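Local coordinates for putative lipoprotein (Bacteroides thetaiotaomicron, PDB 4Q1Z) that is of unknown function but belongs to the DUF4876 family and is probably a two-domain bacterial lipoprotein, at residues A203-D208 with P212-D217; G123-R128 with A338-L343; K111-C116 with G264-F269. All coordinates share one frame; numbering follows the deposited sequence.

Contact 1 (A203-D208 with P212-D217); sequences ANHQLD and PQSPID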
loop_
_atom_site.group_PDB
_atom_site.type_symbol
_atom_site.label_atom_id
_atom_site.label_comp_id
_atom_site.label_asym_id
_atom_site.label_seq_id
_atom_site.Cartn_x
_atom_site.Cartn_y
_atom_site.Cartn_z
ATOM N N ALA A 203 -2.504 0.372 21.575
ATOM C CA ALA A 203 -2.663 1.108 22.828
ATOM C C ALA A 203 -1.819 2.388 22.883
ATOM O O ALA A 203 -0.942 2.603 22.039
ATOM C CB ALA A 203 -2.299 0.212 24.007
ATOM N N ASN A 204 -2.063 3.225 23.911
ATOM C CA ASN A 204 -1.252 4.414 24.121
ATOM C C ASN A 204 0.097 4.009 24.713
ATOM O O ASN A 204 0.253 3.901 25.930
ATOM C CB ASN A 204 -1.942 5.450 24.992
ATOM C CG ASN A 204 -1.159 6.736 25.020
ATOM O OD1 ASN A 204 -0.128 6.881 24.329
ATOM N ND2 ASN A 204 -1.632 7.694 25.805
ATOM N N HIS A 205 1.068 3.787 23.835
ATOM C CA HIS A 205 2.426 3.363 24.189
ATOM C C HIS A 205 3.161 4.401 25.028
ATOM O O HIS A 205 4.133 4.054 25.692
ATOM C CB HIS A 205 3.241 3.082 22.917
ATOM C CG HIS A 205 2.588 2.107 21.995
ATOM N ND1 HIS A 205 2.230 0.835 22.422
ATOM C CD2 HIS A 205 2.268 2.239 20.688
ATOM C CE1 HIS A 205 1.688 0.247 21.371
ATOM N NE2 HIS A 205 1.691 1.050 20.302
ATOM N N GLN A 206 2.710 5.660 24.996
ATOM C CA GLN A 206 3.364 6.750 25.708
ATOM C C GLN A 206 2.963 6.824 27.175
ATOM O O GLN A 206 3.539 7.629 27.902
ATOM C CB GLN A 206 3.126 8.071 24.993
ATOM C CG GLN A 206 3.856 8.078 23.648
ATOM C CD GLN A 206 3.391 9.128 22.673
ATOM O OE1 GLN A 206 2.316 9.740 22.805
ATOM N NE2 GLN A 206 4.197 9.344 21.646
ATOM N N LEU A 207 2.058 5.941 27.641
ATOM C CA LEU A 207 1.689 5.862 29.060
ATOM C C LEU A 207 2.889 5.402 29.862
ATOM O O LEU A 207 3.676 4.604 29.352
ATOM C CB LEU A 207 0.527 4.889 29.273
ATOM C CG LEU A 207 -0.811 5.227 28.638
ATOM C CD1 LEU A 207 -1.785 4.106 28.849
ATOM C CD2 LEU A 207 -1.377 6.514 29.173
ATOM N N ASP A 208 3.030 5.871 31.114
ATOM C CA ASP A 208 4.161 5.523 31.983
ATOM C C ASP A 208 4.347 4.000 32.149
ATOM O O ASP A 208 5.487 3.552 32.293
ATOM C CB ASP A 208 4.041 6.208 33.347
ATOM C CG ASP A 208 4.186 7.731 33.324
ATOM O OD1 ASP A 208 4.735 8.272 32.328
ATOM O OD2 ASP A 208 3.763 8.385 34.310
ATOM N N PRO A 212 7.029 5.961 27.732
ATOM C CA PRO A 212 6.794 7.395 27.424
ATOM C C PRO A 212 7.639 7.964 26.253
ATOM O O PRO A 212 7.256 8.986 25.681
ATOM C CB PRO A 212 7.134 8.085 28.740
ATOM C CG PRO A 212 6.875 7.063 29.769
ATOM C CD PRO A 212 7.316 5.770 29.171
ATOM N N GLN A 213 8.742 7.275 25.861
ATOM C CA GLN A 213 9.643 7.673 24.764
ATOM C C GLN A 213 9.275 6.983 23.442
ATOM O O GLN A 213 10.015 7.102 22.454
ATOM C CB GLN A 213 11.114 7.379 25.125
ATOM C CG GLN A 213 11.714 8.289 26.216
ATOM C CD GLN A 213 11.243 7.968 27.610
ATOM O OE1 GLN A 213 11.214 6.815 28.046
ATOM N NE2 GLN A 213 10.852 8.989 28.339
ATOM N N SER A 214 8.128 6.279 23.397
ATOM C CA SER A 214 7.666 5.660 22.148
ATOM C C SER A 214 7.225 6.789 21.214
ATOM O O SER A 214 6.691 7.783 21.709
ATOM C CB SER A 214 6.533 4.677 22.409
ATOM O OG SER A 214 6.116 4.080 21.196
ATOM N N PRO A 215 7.486 6.716 19.892
ATOM C CA PRO A 215 7.128 7.847 19.019
ATOM C C PRO A 215 5.626 8.047 18.775
ATOM O O PRO A 215 5.236 9.124 18.315
ATOM C CB PRO A 215 7.819 7.494 17.703
ATOM C CG PRO A 215 7.911 6.018 17.711
ATOM C CD PRO A 215 8.159 5.640 19.130
ATOM N N ILE A 216 4.793 7.026 19.046
ATOM C CA ILE A 216 3.355 7.086 18.751
ATOM C C ILE A 216 2.457 6.613 19.913
ATOM O O ILE A 216 2.902 5.931 20.844
ATOM C CB ILE A 216 3.037 6.217 17.476
ATOM C CG1 ILE A 216 3.724 4.823 17.553
ATOM C CG2 ILE A 216 3.413 6.940 16.183
ATOM C CD1 ILE A 216 2.878 3.722 17.411
ATOM N N ASP A 217 1.159 6.978 19.789
ATOM C CA ASP A 217 0.007 6.530 20.570
ATOM C C ASP A 217 -0.765 5.668 19.582
ATOM O O ASP A 217 -1.336 6.211 18.637
ATOM C CB ASP A 217 -0.822 7.730 21.129
ATOM C CG ASP A 217 -2.212 7.419 21.690
ATOM O OD1 ASP A 217 -2.584 6.235 21.740
ATOM O OD2 ASP A 217 -2.947 8.367 22.017
#
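Gln206 reaches Ser214 because its CG stands anti to its own carbonyl carbon (chi1 -68°) and the chain beyond runs extended, delivering the amide to the opposite arm of the loop. There NE2 donates to the backbone O of Ser214 at 2.9 Å in a nearly straight bond. The acceptor lies in the plane of the Gln206 amide, whereas NE2 is tilted from the plane of the Ser214 carbonyl.

Asn204 solves a different problem. With CG anti to the backbone N (chi1 -172°), its amide lies flat against the carboxylate of Asp217, the two planes stacked 22° apart while the side chains cross at about a right angle. Asp217 OD1 comes within 3.3 Å of Asn204 CA, and Asn204 OD1 within 3.4 Å of Asp217 CB. Each group has its own hydrogen bond: Asp217 OD1 pairs with Ser219 outside the contact, and Asn204 OD1 accepts from Gln206 N two residues on, which sits above the carbonyl plane.

That last bond makes an Asx turn, superimposed on a type I beta turn from Asn204 to Leu207. Both arms belong to one irregular excursion between strands 195-199 and 223-224, doubled back on itself with three residues at the bend. Near that bend Pro212 CA makes a CA-H...O contact of 3.3 Å with Gln206 O.

On the buried side His205 takes over. Its CB packs 3.5 Å from Ser214 OG, and CD2 at the ring edge meets Ile216 CD1 at 3.6 Å, the two side chains running side by side. Ala203 O lies over the centre of one ring face. Two polar atoms here bond to the loop that follows strand 108-114: His205 ND1 to Tyr126 OH and Ser214 OG to Asp129 OD2.

Contact 2 (G123-R128 with A338-L343); sequences GGVYFR and ATYCGL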
loop_
_atom_site.group_PDB
_atom_site.type_symbol
_atom_site.label_atom_id
_atom_site.label_comp_id
_atom_site.label_asym_id
_atom_site.label_seq_id
_atom_site.Cartn_x
_atom_site.Cartn_y
_atom_site.Cartn_z
ATOM N N GLY A 123 14.320 2.187 31.453
ATOM C CA GLY A 123 15.126 1.004 31.208
ATOM C C GLY A 123 14.425 -0.023 30.352
ATOM O O GLY A 123 13.220 0.095 30.101
ATOM N N GLY A 124 15.188 -1.044 29.948
ATOM C CA GLY A 124 14.731 -2.147 29.110
ATOM C C GLY A 124 14.515 -1.725 27.667
ATOM O O GLY A 124 15.104 -0.744 27.191
ATOM N N VAL A 125 13.686 -2.501 26.956
ATOM C CA VAL A 125 13.310 -2.253 25.568
ATOM C C VAL A 125 11.783 -2.265 25.501
ATOM O O VAL A 125 11.133 -2.721 26.446
ATOM C CB VAL A 125 13.973 -3.257 24.557
ATOM C CG1 VAL A 125 15.494 -3.289 24.705
ATOM C CG2 VAL A 125 13.376 -4.672 24.630
ATOM N N TYR A 126 11.224 -1.745 24.414
ATOM C CA TYR A 126 9.793 -1.747 24.120
ATOM C C TYR A 126 9.625 -2.158 22.656
ATOM O O TYR A 126 10.021 -1.397 21.778
ATOM C CB TYR A 126 9.136 -0.374 24.406
ATOM C CG TYR A 126 7.617 -0.413 24.400
ATOM C CD1 TYR A 126 6.909 -0.971 25.462
ATOM C CD2 TYR A 126 6.886 0.133 23.346
ATOM C CE1 TYR A 126 5.514 -1.012 25.465
ATOM C CE2 TYR A 126 5.488 0.083 23.330
ATOM C CZ TYR A 126 4.805 -0.472 24.406
ATOM O OH TYR A 126 3.427 -0.500 24.450
ATOM N N PHE A 127 9.115 -3.374 22.392
ATOM C CA PHE A 127 8.933 -3.841 21.020
ATOM C C PHE A 127 7.430 -3.889 20.644
ATOM O O PHE A 127 7.085 -4.470 19.604
ATOM C CB PHE A 127 9.598 -5.243 20.825
ATOM C CG PHE A 127 9.141 -6.311 21.794
ATOM C CD1 PHE A 127 7.824 -6.774 21.782
ATOM C CD2 PHE A 127 10.002 -6.800 22.768
ATOM C CE1 PHE A 127 7.385 -7.702 22.722
ATOM C CE2 PHE A 127 9.553 -7.717 23.721
ATOM C CZ PHE A 127 8.256 -8.167 23.684
ATOM N N ARG A 128 6.531 -3.326 21.498
ATOM C CA ARG A 128 5.075 -3.448 21.238
ATOM C C ARG A 128 4.459 -2.244 20.507
ATOM O O ARG A 128 3.253 -2.250 20.256
ATOM C CB ARG A 128 4.295 -3.721 22.519
ATOM C CG ARG A 128 5.014 -4.631 23.478
ATOM C CD ARG A 128 4.240 -4.900 24.740
ATOM N NE ARG A 128 4.894 -5.966 25.500
ATOM C CZ ARG A 128 4.686 -7.256 25.280
ATOM N NH1 ARG A 128 3.779 -7.644 24.394
ATOM N NH2 ARG A 128 5.355 -8.171 25.970
ATOM N N ALA A 338 19.412 0.074 12.879
ATOM C CA ALA A 338 19.562 -0.254 14.295
ATOM C C ALA A 338 18.277 -0.782 14.880
ATOM O O ALA A 338 17.201 -0.506 14.352
ATOM C CB ALA A 338 20.006 0.974 15.072
ATOM N N THR A 339 18.392 -1.542 15.977
ATOM C CA THR A 339 17.242 -2.010 16.720
ATOM C C THR A 339 16.998 -1.029 17.868
ATOM O O THR A 339 17.945 -0.423 18.396
ATOM C CB THR A 339 17.411 -3.455 17.215
ATOM O OG1 THR A 339 18.474 -3.565 18.169
ATOM C CG2 THR A 339 17.568 -4.441 16.087
ATOM N N TYR A 340 15.736 -0.869 18.202
ATOM C CA TYR A 340 15.294 -0.085 19.326
ATOM C C TYR A 340 15.756 1.345 19.283
ATOM O O TYR A 340 16.163 1.878 20.275
ATOM C CB TYR A 340 15.669 -0.763 20.640
ATOM C CG TYR A 340 15.073 -2.129 20.778
ATOM C CD1 TYR A 340 13.752 -2.302 21.093
ATOM C CD2 TYR A 340 15.822 -3.239 20.551
ATOM C CE1 TYR A 340 13.205 -3.554 21.195
ATOM C CE2 TYR A 340 15.283 -4.488 20.651
ATOM C CZ TYR A 340 13.975 -4.635 20.966
ATOM O OH TYR A 340 13.464 -5.883 21.069
ATOM N N CYS A 341 15.659 1.962 18.116
ATOM C CA CYS A 341 16.062 3.353 17.923
ATOM C C CYS A 341 14.853 4.285 17.742
ATOM O O CYS A 341 15.030 5.507 17.693
ATOM C CB CYS A 341 17.068 3.500 16.782
ATOM S SG CYS A 341 16.452 3.011 15.163
ATOM N N GLY A 342 13.652 3.705 17.709
ATOM C CA GLY A 342 12.390 4.425 17.591
ATOM C C GLY A 342 12.210 5.127 16.270
ATOM O O GLY A 342 11.585 6.183 16.226
ATOM N N LEU A 343 12.787 4.565 15.195
ATOM C CA LEU A 343 12.718 5.115 13.845
ATOM C C LEU A 343 12.096 4.111 12.889
ATOM O O LEU A 343 12.273 2.888 13.023
ATOM C CB LEU A 343 14.109 5.547 13.331
ATOM C CG LEU A 343 14.927 6.531 14.206
ATOM C CD1 LEU A 343 16.279 6.813 13.586
ATOM C CD2 LEU A 343 14.183 7.837 14.466
#
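Val125 sits over one face of the Tyr340 ring, crossing it obliquely, and this overlap forms most of the contact. Its CB lies 3.7 Å from the centroid of the Tyr340 ring and 23° off the ring normal, a CH-pi contact displaced toward the rim. The two methyls extend the overlap in different directions. Val125 CG1 stands anti to its carbonyl carbon (chi1 -54°) and leans over the ring carbon CG at the root of the tyrosine; this leaves CG2 between the backbone N and the carbonyl carbon, within 3.6 Å of Tyr340 CE1 on the side of the hydroxyl.

The edge of the same ring is met by the residues that follow. Tyr126 O lies in the ring plane, 3.9 Å from Tyr340 CE1. Phe127 runs beside Tyr340 in the same direction, so that its CB is 3.9 Å from Tyr340 OH, and that hydroxyl oxygen in turn lies at the edge of the Phe127 ring. Phe127 also packs within its own segment, CE1 over the centre of the Arg128 guanidinium, a group that makes a cation-pi contact with Phe232 as well.

Tyr340 N probably hydrogen-bonds to Cys116 O. The result is a mainly apolar loop-to-loop contact centred on a CH-pi overlap, at the loops of the beta domain built on the large mixed sheet that includes strands 108-114, 131-136 and 344-347.

Contact 3 (K111-C116 with G264-F269); sequences KEIYYC and GAYVIF
Tyr266 presents its ring obliquely to Ile113 and Tyr115, while Gly264 O, from its own segment, lies over one face, 3.2 Å above the plane and toward the rim. Tyr132 adds an edge-to-face partner from strand 131-136. Ile113 slides past the ring in the opposite direction, touching it with two branches: CD1 is 3.8 Å from Tyr266 CD2, and CG2 equally far from CE2.

The far end of the tyrosine crosses Tyr115 at about a right angle. Tyr266 OH lies 3.3 Å from Tyr115 CB and nearly as close to CG, at a slant to the second ring. Tyr115 turns its ring there with CG between its backbone N and carbonyl carbon (chi1 59°).

Strands 108-114 and 265-269 are not neighbours in the sheet, and Ile113 and Tyr266 have their CA atoms 9.6 Å apart, consistent with facing layers of a beta sandwich whose interior the side chains fill. The contact is largely apolar, with no polar pairing between the two segments, yet it buries a hydroxyl. Gly264 N donates to Tyr266 OH at 3.0 Å, so the oxygen gains a polar partner from its own segment, which probably helps to hold it against Tyr115.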
loop_
_atom_site.group_PDB
_atom_site.type_symbol
_atom_site.label_atom_id
_atom_site.label_comp_id
_atom_site.label_asym_id
_atom_site.label_seq_id
_atom_site.Cartn_x
_atom_site.Cartn_y
_atom_site.Cartn_z
ATOM N N LYS A 111 2.115 2.483 3.302
ATOM C CA LYS A 111 2.486 3.911 3.322
ATOM C C LYS A 111 3.636 4.218 4.341
ATOM O O LYS A 111 4.555 4.996 4.058
ATOM C CB LYS A 111 1.227 4.742 3.649
ATOM C CG LYS A 111 1.393 6.238 3.522
ATOM C CD LYS A 111 0.078 6.938 3.821
ATOM C CE LYS A 111 0.271 8.318 4.381
ATOM N NZ LYS A 111 0.995 8.294 5.669
ATOM N N GLU A 112 3.514 3.658 5.548
ATOM C CA GLU A 112 4.437 3.860 6.651
ATOM C C GLU A 112 4.478 2.589 7.451
ATOM O O GLU A 112 3.420 1.984 7.657
ATOM C CB GLU A 112 3.976 5.058 7.516
ATOM C CG GLU A 112 4.884 5.378 8.703
ATOM C CD GLU A 112 5.309 6.829 8.850
ATOM O OE1 GLU A 112 4.773 7.694 8.119
ATOM O OE2 GLU A 112 6.204 7.095 9.684
ATOM N N ILE A 113 5.700 2.177 7.890
ATOM C CA ILE A 113 5.945 0.980 8.704
ATOM C C ILE A 113 6.950 1.301 9.836
ATOM O O ILE A 113 8.014 1.883 9.583
ATOM C CB ILE A 113 6.439 -0.241 7.829
ATOM C CG1 ILE A 113 5.468 -0.556 6.650
ATOM C CG2 ILE A 113 6.683 -1.485 8.707
ATOM C CD1 ILE A 113 5.985 -1.563 5.573
ATOM N N TYR A 114 6.611 0.904 11.083
ATOM C CA TYR A 114 7.490 1.072 12.240
ATOM C C TYR A 114 7.612 -0.282 12.921
ATOM O O TYR A 114 6.601 -0.850 13.312
ATOM C CB TYR A 114 6.976 2.180 13.153
ATOM C CG TYR A 114 7.674 2.283 14.492
ATOM C CD1 TYR A 114 9.068 2.354 14.578
ATOM C CD2 TYR A 114 6.943 2.394 15.669
ATOM C CE1 TYR A 114 9.709 2.496 15.808
ATOM C CE2 TYR A 114 7.574 2.518 16.898
ATOM C CZ TYR A 114 8.956 2.554 16.965
ATOM O OH TYR A 114 9.561 2.675 18.188
ATOM N N TYR A 115 8.843 -0.835 12.996
ATOM C CA TYR A 115 9.093 -2.211 13.472
ATOM C C TYR A 115 10.241 -2.433 14.480
ATOM O O TYR A 115 10.314 -3.528 15.053
ATOM C CB TYR A 115 9.429 -3.103 12.243
ATOM C CG TYR A 115 10.636 -2.654 11.428
ATOM C CD1 TYR A 115 11.934 -2.962 11.837
ATOM C CD2 TYR A 115 10.477 -1.972 10.220
ATOM C CE1 TYR A 115 13.043 -2.517 11.121
ATOM C CE2 TYR A 115 11.581 -1.553 9.476
ATOM C CZ TYR A 115 12.865 -1.840 9.926
ATOM O OH TYR A 115 13.977 -1.450 9.213
ATOM N N CYS A 116 11.178 -1.486 14.630
ATOM C CA CYS A 116 12.405 -1.786 15.378
ATOM C C CYS A 116 12.278 -1.653 16.918
ATOM O O CYS A 116 13.234 -1.978 17.648
ATOM C CB CYS A 116 13.575 -0.970 14.842
ATOM S SG CYS A 116 13.483 0.787 15.255
ATOM N N GLY A 264 11.557 -6.872 8.912
ATOM C CA GLY A 264 10.819 -8.025 8.414
ATOM C C GLY A 264 10.470 -7.831 6.957
ATOM O O GLY A 264 10.665 -6.738 6.418
ATOM N N ALA A 265 9.999 -8.913 6.304
ATOM C CA ALA A 265 9.530 -8.909 4.918
ATOM C C ALA A 265 7.992 -8.981 4.989
ATOM O O ALA A 265 7.444 -9.951 5.519
ATOM C CB ALA A 265 10.135 -10.068 4.139
ATOM N N TYR A 266 7.316 -7.889 4.582
ATOM C CA TYR A 266 5.852 -7.709 4.706
ATOM C C TYR A 266 5.151 -7.790 3.379
ATOM O O TYR A 266 5.618 -7.203 2.412
ATOM C CB TYR A 266 5.552 -6.319 5.348
ATOM C CG TYR A 266 6.492 -5.972 6.490
ATOM C CD1 TYR A 266 6.434 -6.662 7.705
ATOM C CD2 TYR A 266 7.478 -4.997 6.339
ATOM C CE1 TYR A 266 7.331 -6.390 8.739
ATOM C CE2 TYR A 266 8.353 -4.682 7.391
ATOM C CZ TYR A 266 8.294 -5.405 8.579
ATOM O OH TYR A 266 9.162 -5.151 9.615
ATOM N N VAL A 267 3.999 -8.467 3.336
ATOM C CA VAL A 267 3.158 -8.544 2.135
ATOM C C VAL A 267 1.685 -8.384 2.499
ATOM O O VAL A 267 1.234 -8.873 3.535
ATOM C CB VAL A 267 3.338 -9.833 1.250
ATOM C CG1 VAL A 267 4.707 -9.888 0.573
ATOM C CG2 VAL A 267 3.047 -11.117 2.019
ATOM N N ILE A 268 0.928 -7.755 1.588
ATOM C CA ILE A 268 -0.529 -7.703 1.620
ATOM C C ILE A 268 -0.971 -8.310 0.303
ATOM O O ILE A 268 -0.373 -8.011 -0.745
ATOM C CB ILE A 268 -1.201 -6.354 1.950
ATOM C CG1 ILE A 268 -0.654 -5.175 1.081
ATOM C CG2 ILE A 268 -1.152 -6.100 3.492
ATOM C CD1 ILE A 268 -1.542 -3.974 1.000
ATOM N N PHE A 269 -1.945 -9.232 0.352
ATOM C CA PHE A 269 -2.370 -9.934 -0.860
ATOM C C PHE A 269 -3.863 -10.270 -0.847
ATOM O O PHE A 269 -4.478 -10.479 0.214
ATOM C CB PHE A 269 -1.524 -11.188 -1.095
ATOM C CG PHE A 269 -1.575 -12.274 -0.039
ATOM C CD1 PHE A 269 -0.758 -12.210 1.093
ATOM C CD2 PHE A 269 -2.376 -13.414 -0.221
ATOM C CE1 PHE A 269 -0.762 -13.242 2.036
ATOM C CE2 PHE A 269 -2.380 -14.438 0.724
ATOM C CZ PHE A 269 -1.550 -14.360 1.830
#

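Contact 3 is the core member of the set, fully buried, its centre about 10 Å from the centre of the chain, against about 25 Å for the centres of contacts 1 and 2. Those two are only partly buried: contact 1 folds one loop on itself and contact 2 joins two loops. Contact 3 uses strand 108-114 and contact 2 the loop that follows it, and they touch where Gly342 CA packs on Tyr114 OH. Pro215 of contact 1 packs on both Gly342 and Tyr114. Chemistry follows place: turns, amide and carboxylate groups with a buried histidine at 203-208 with 212-217, an aliphatic-aromatic overlap in contact 2, and interior packing round one tyrosine in contact 3.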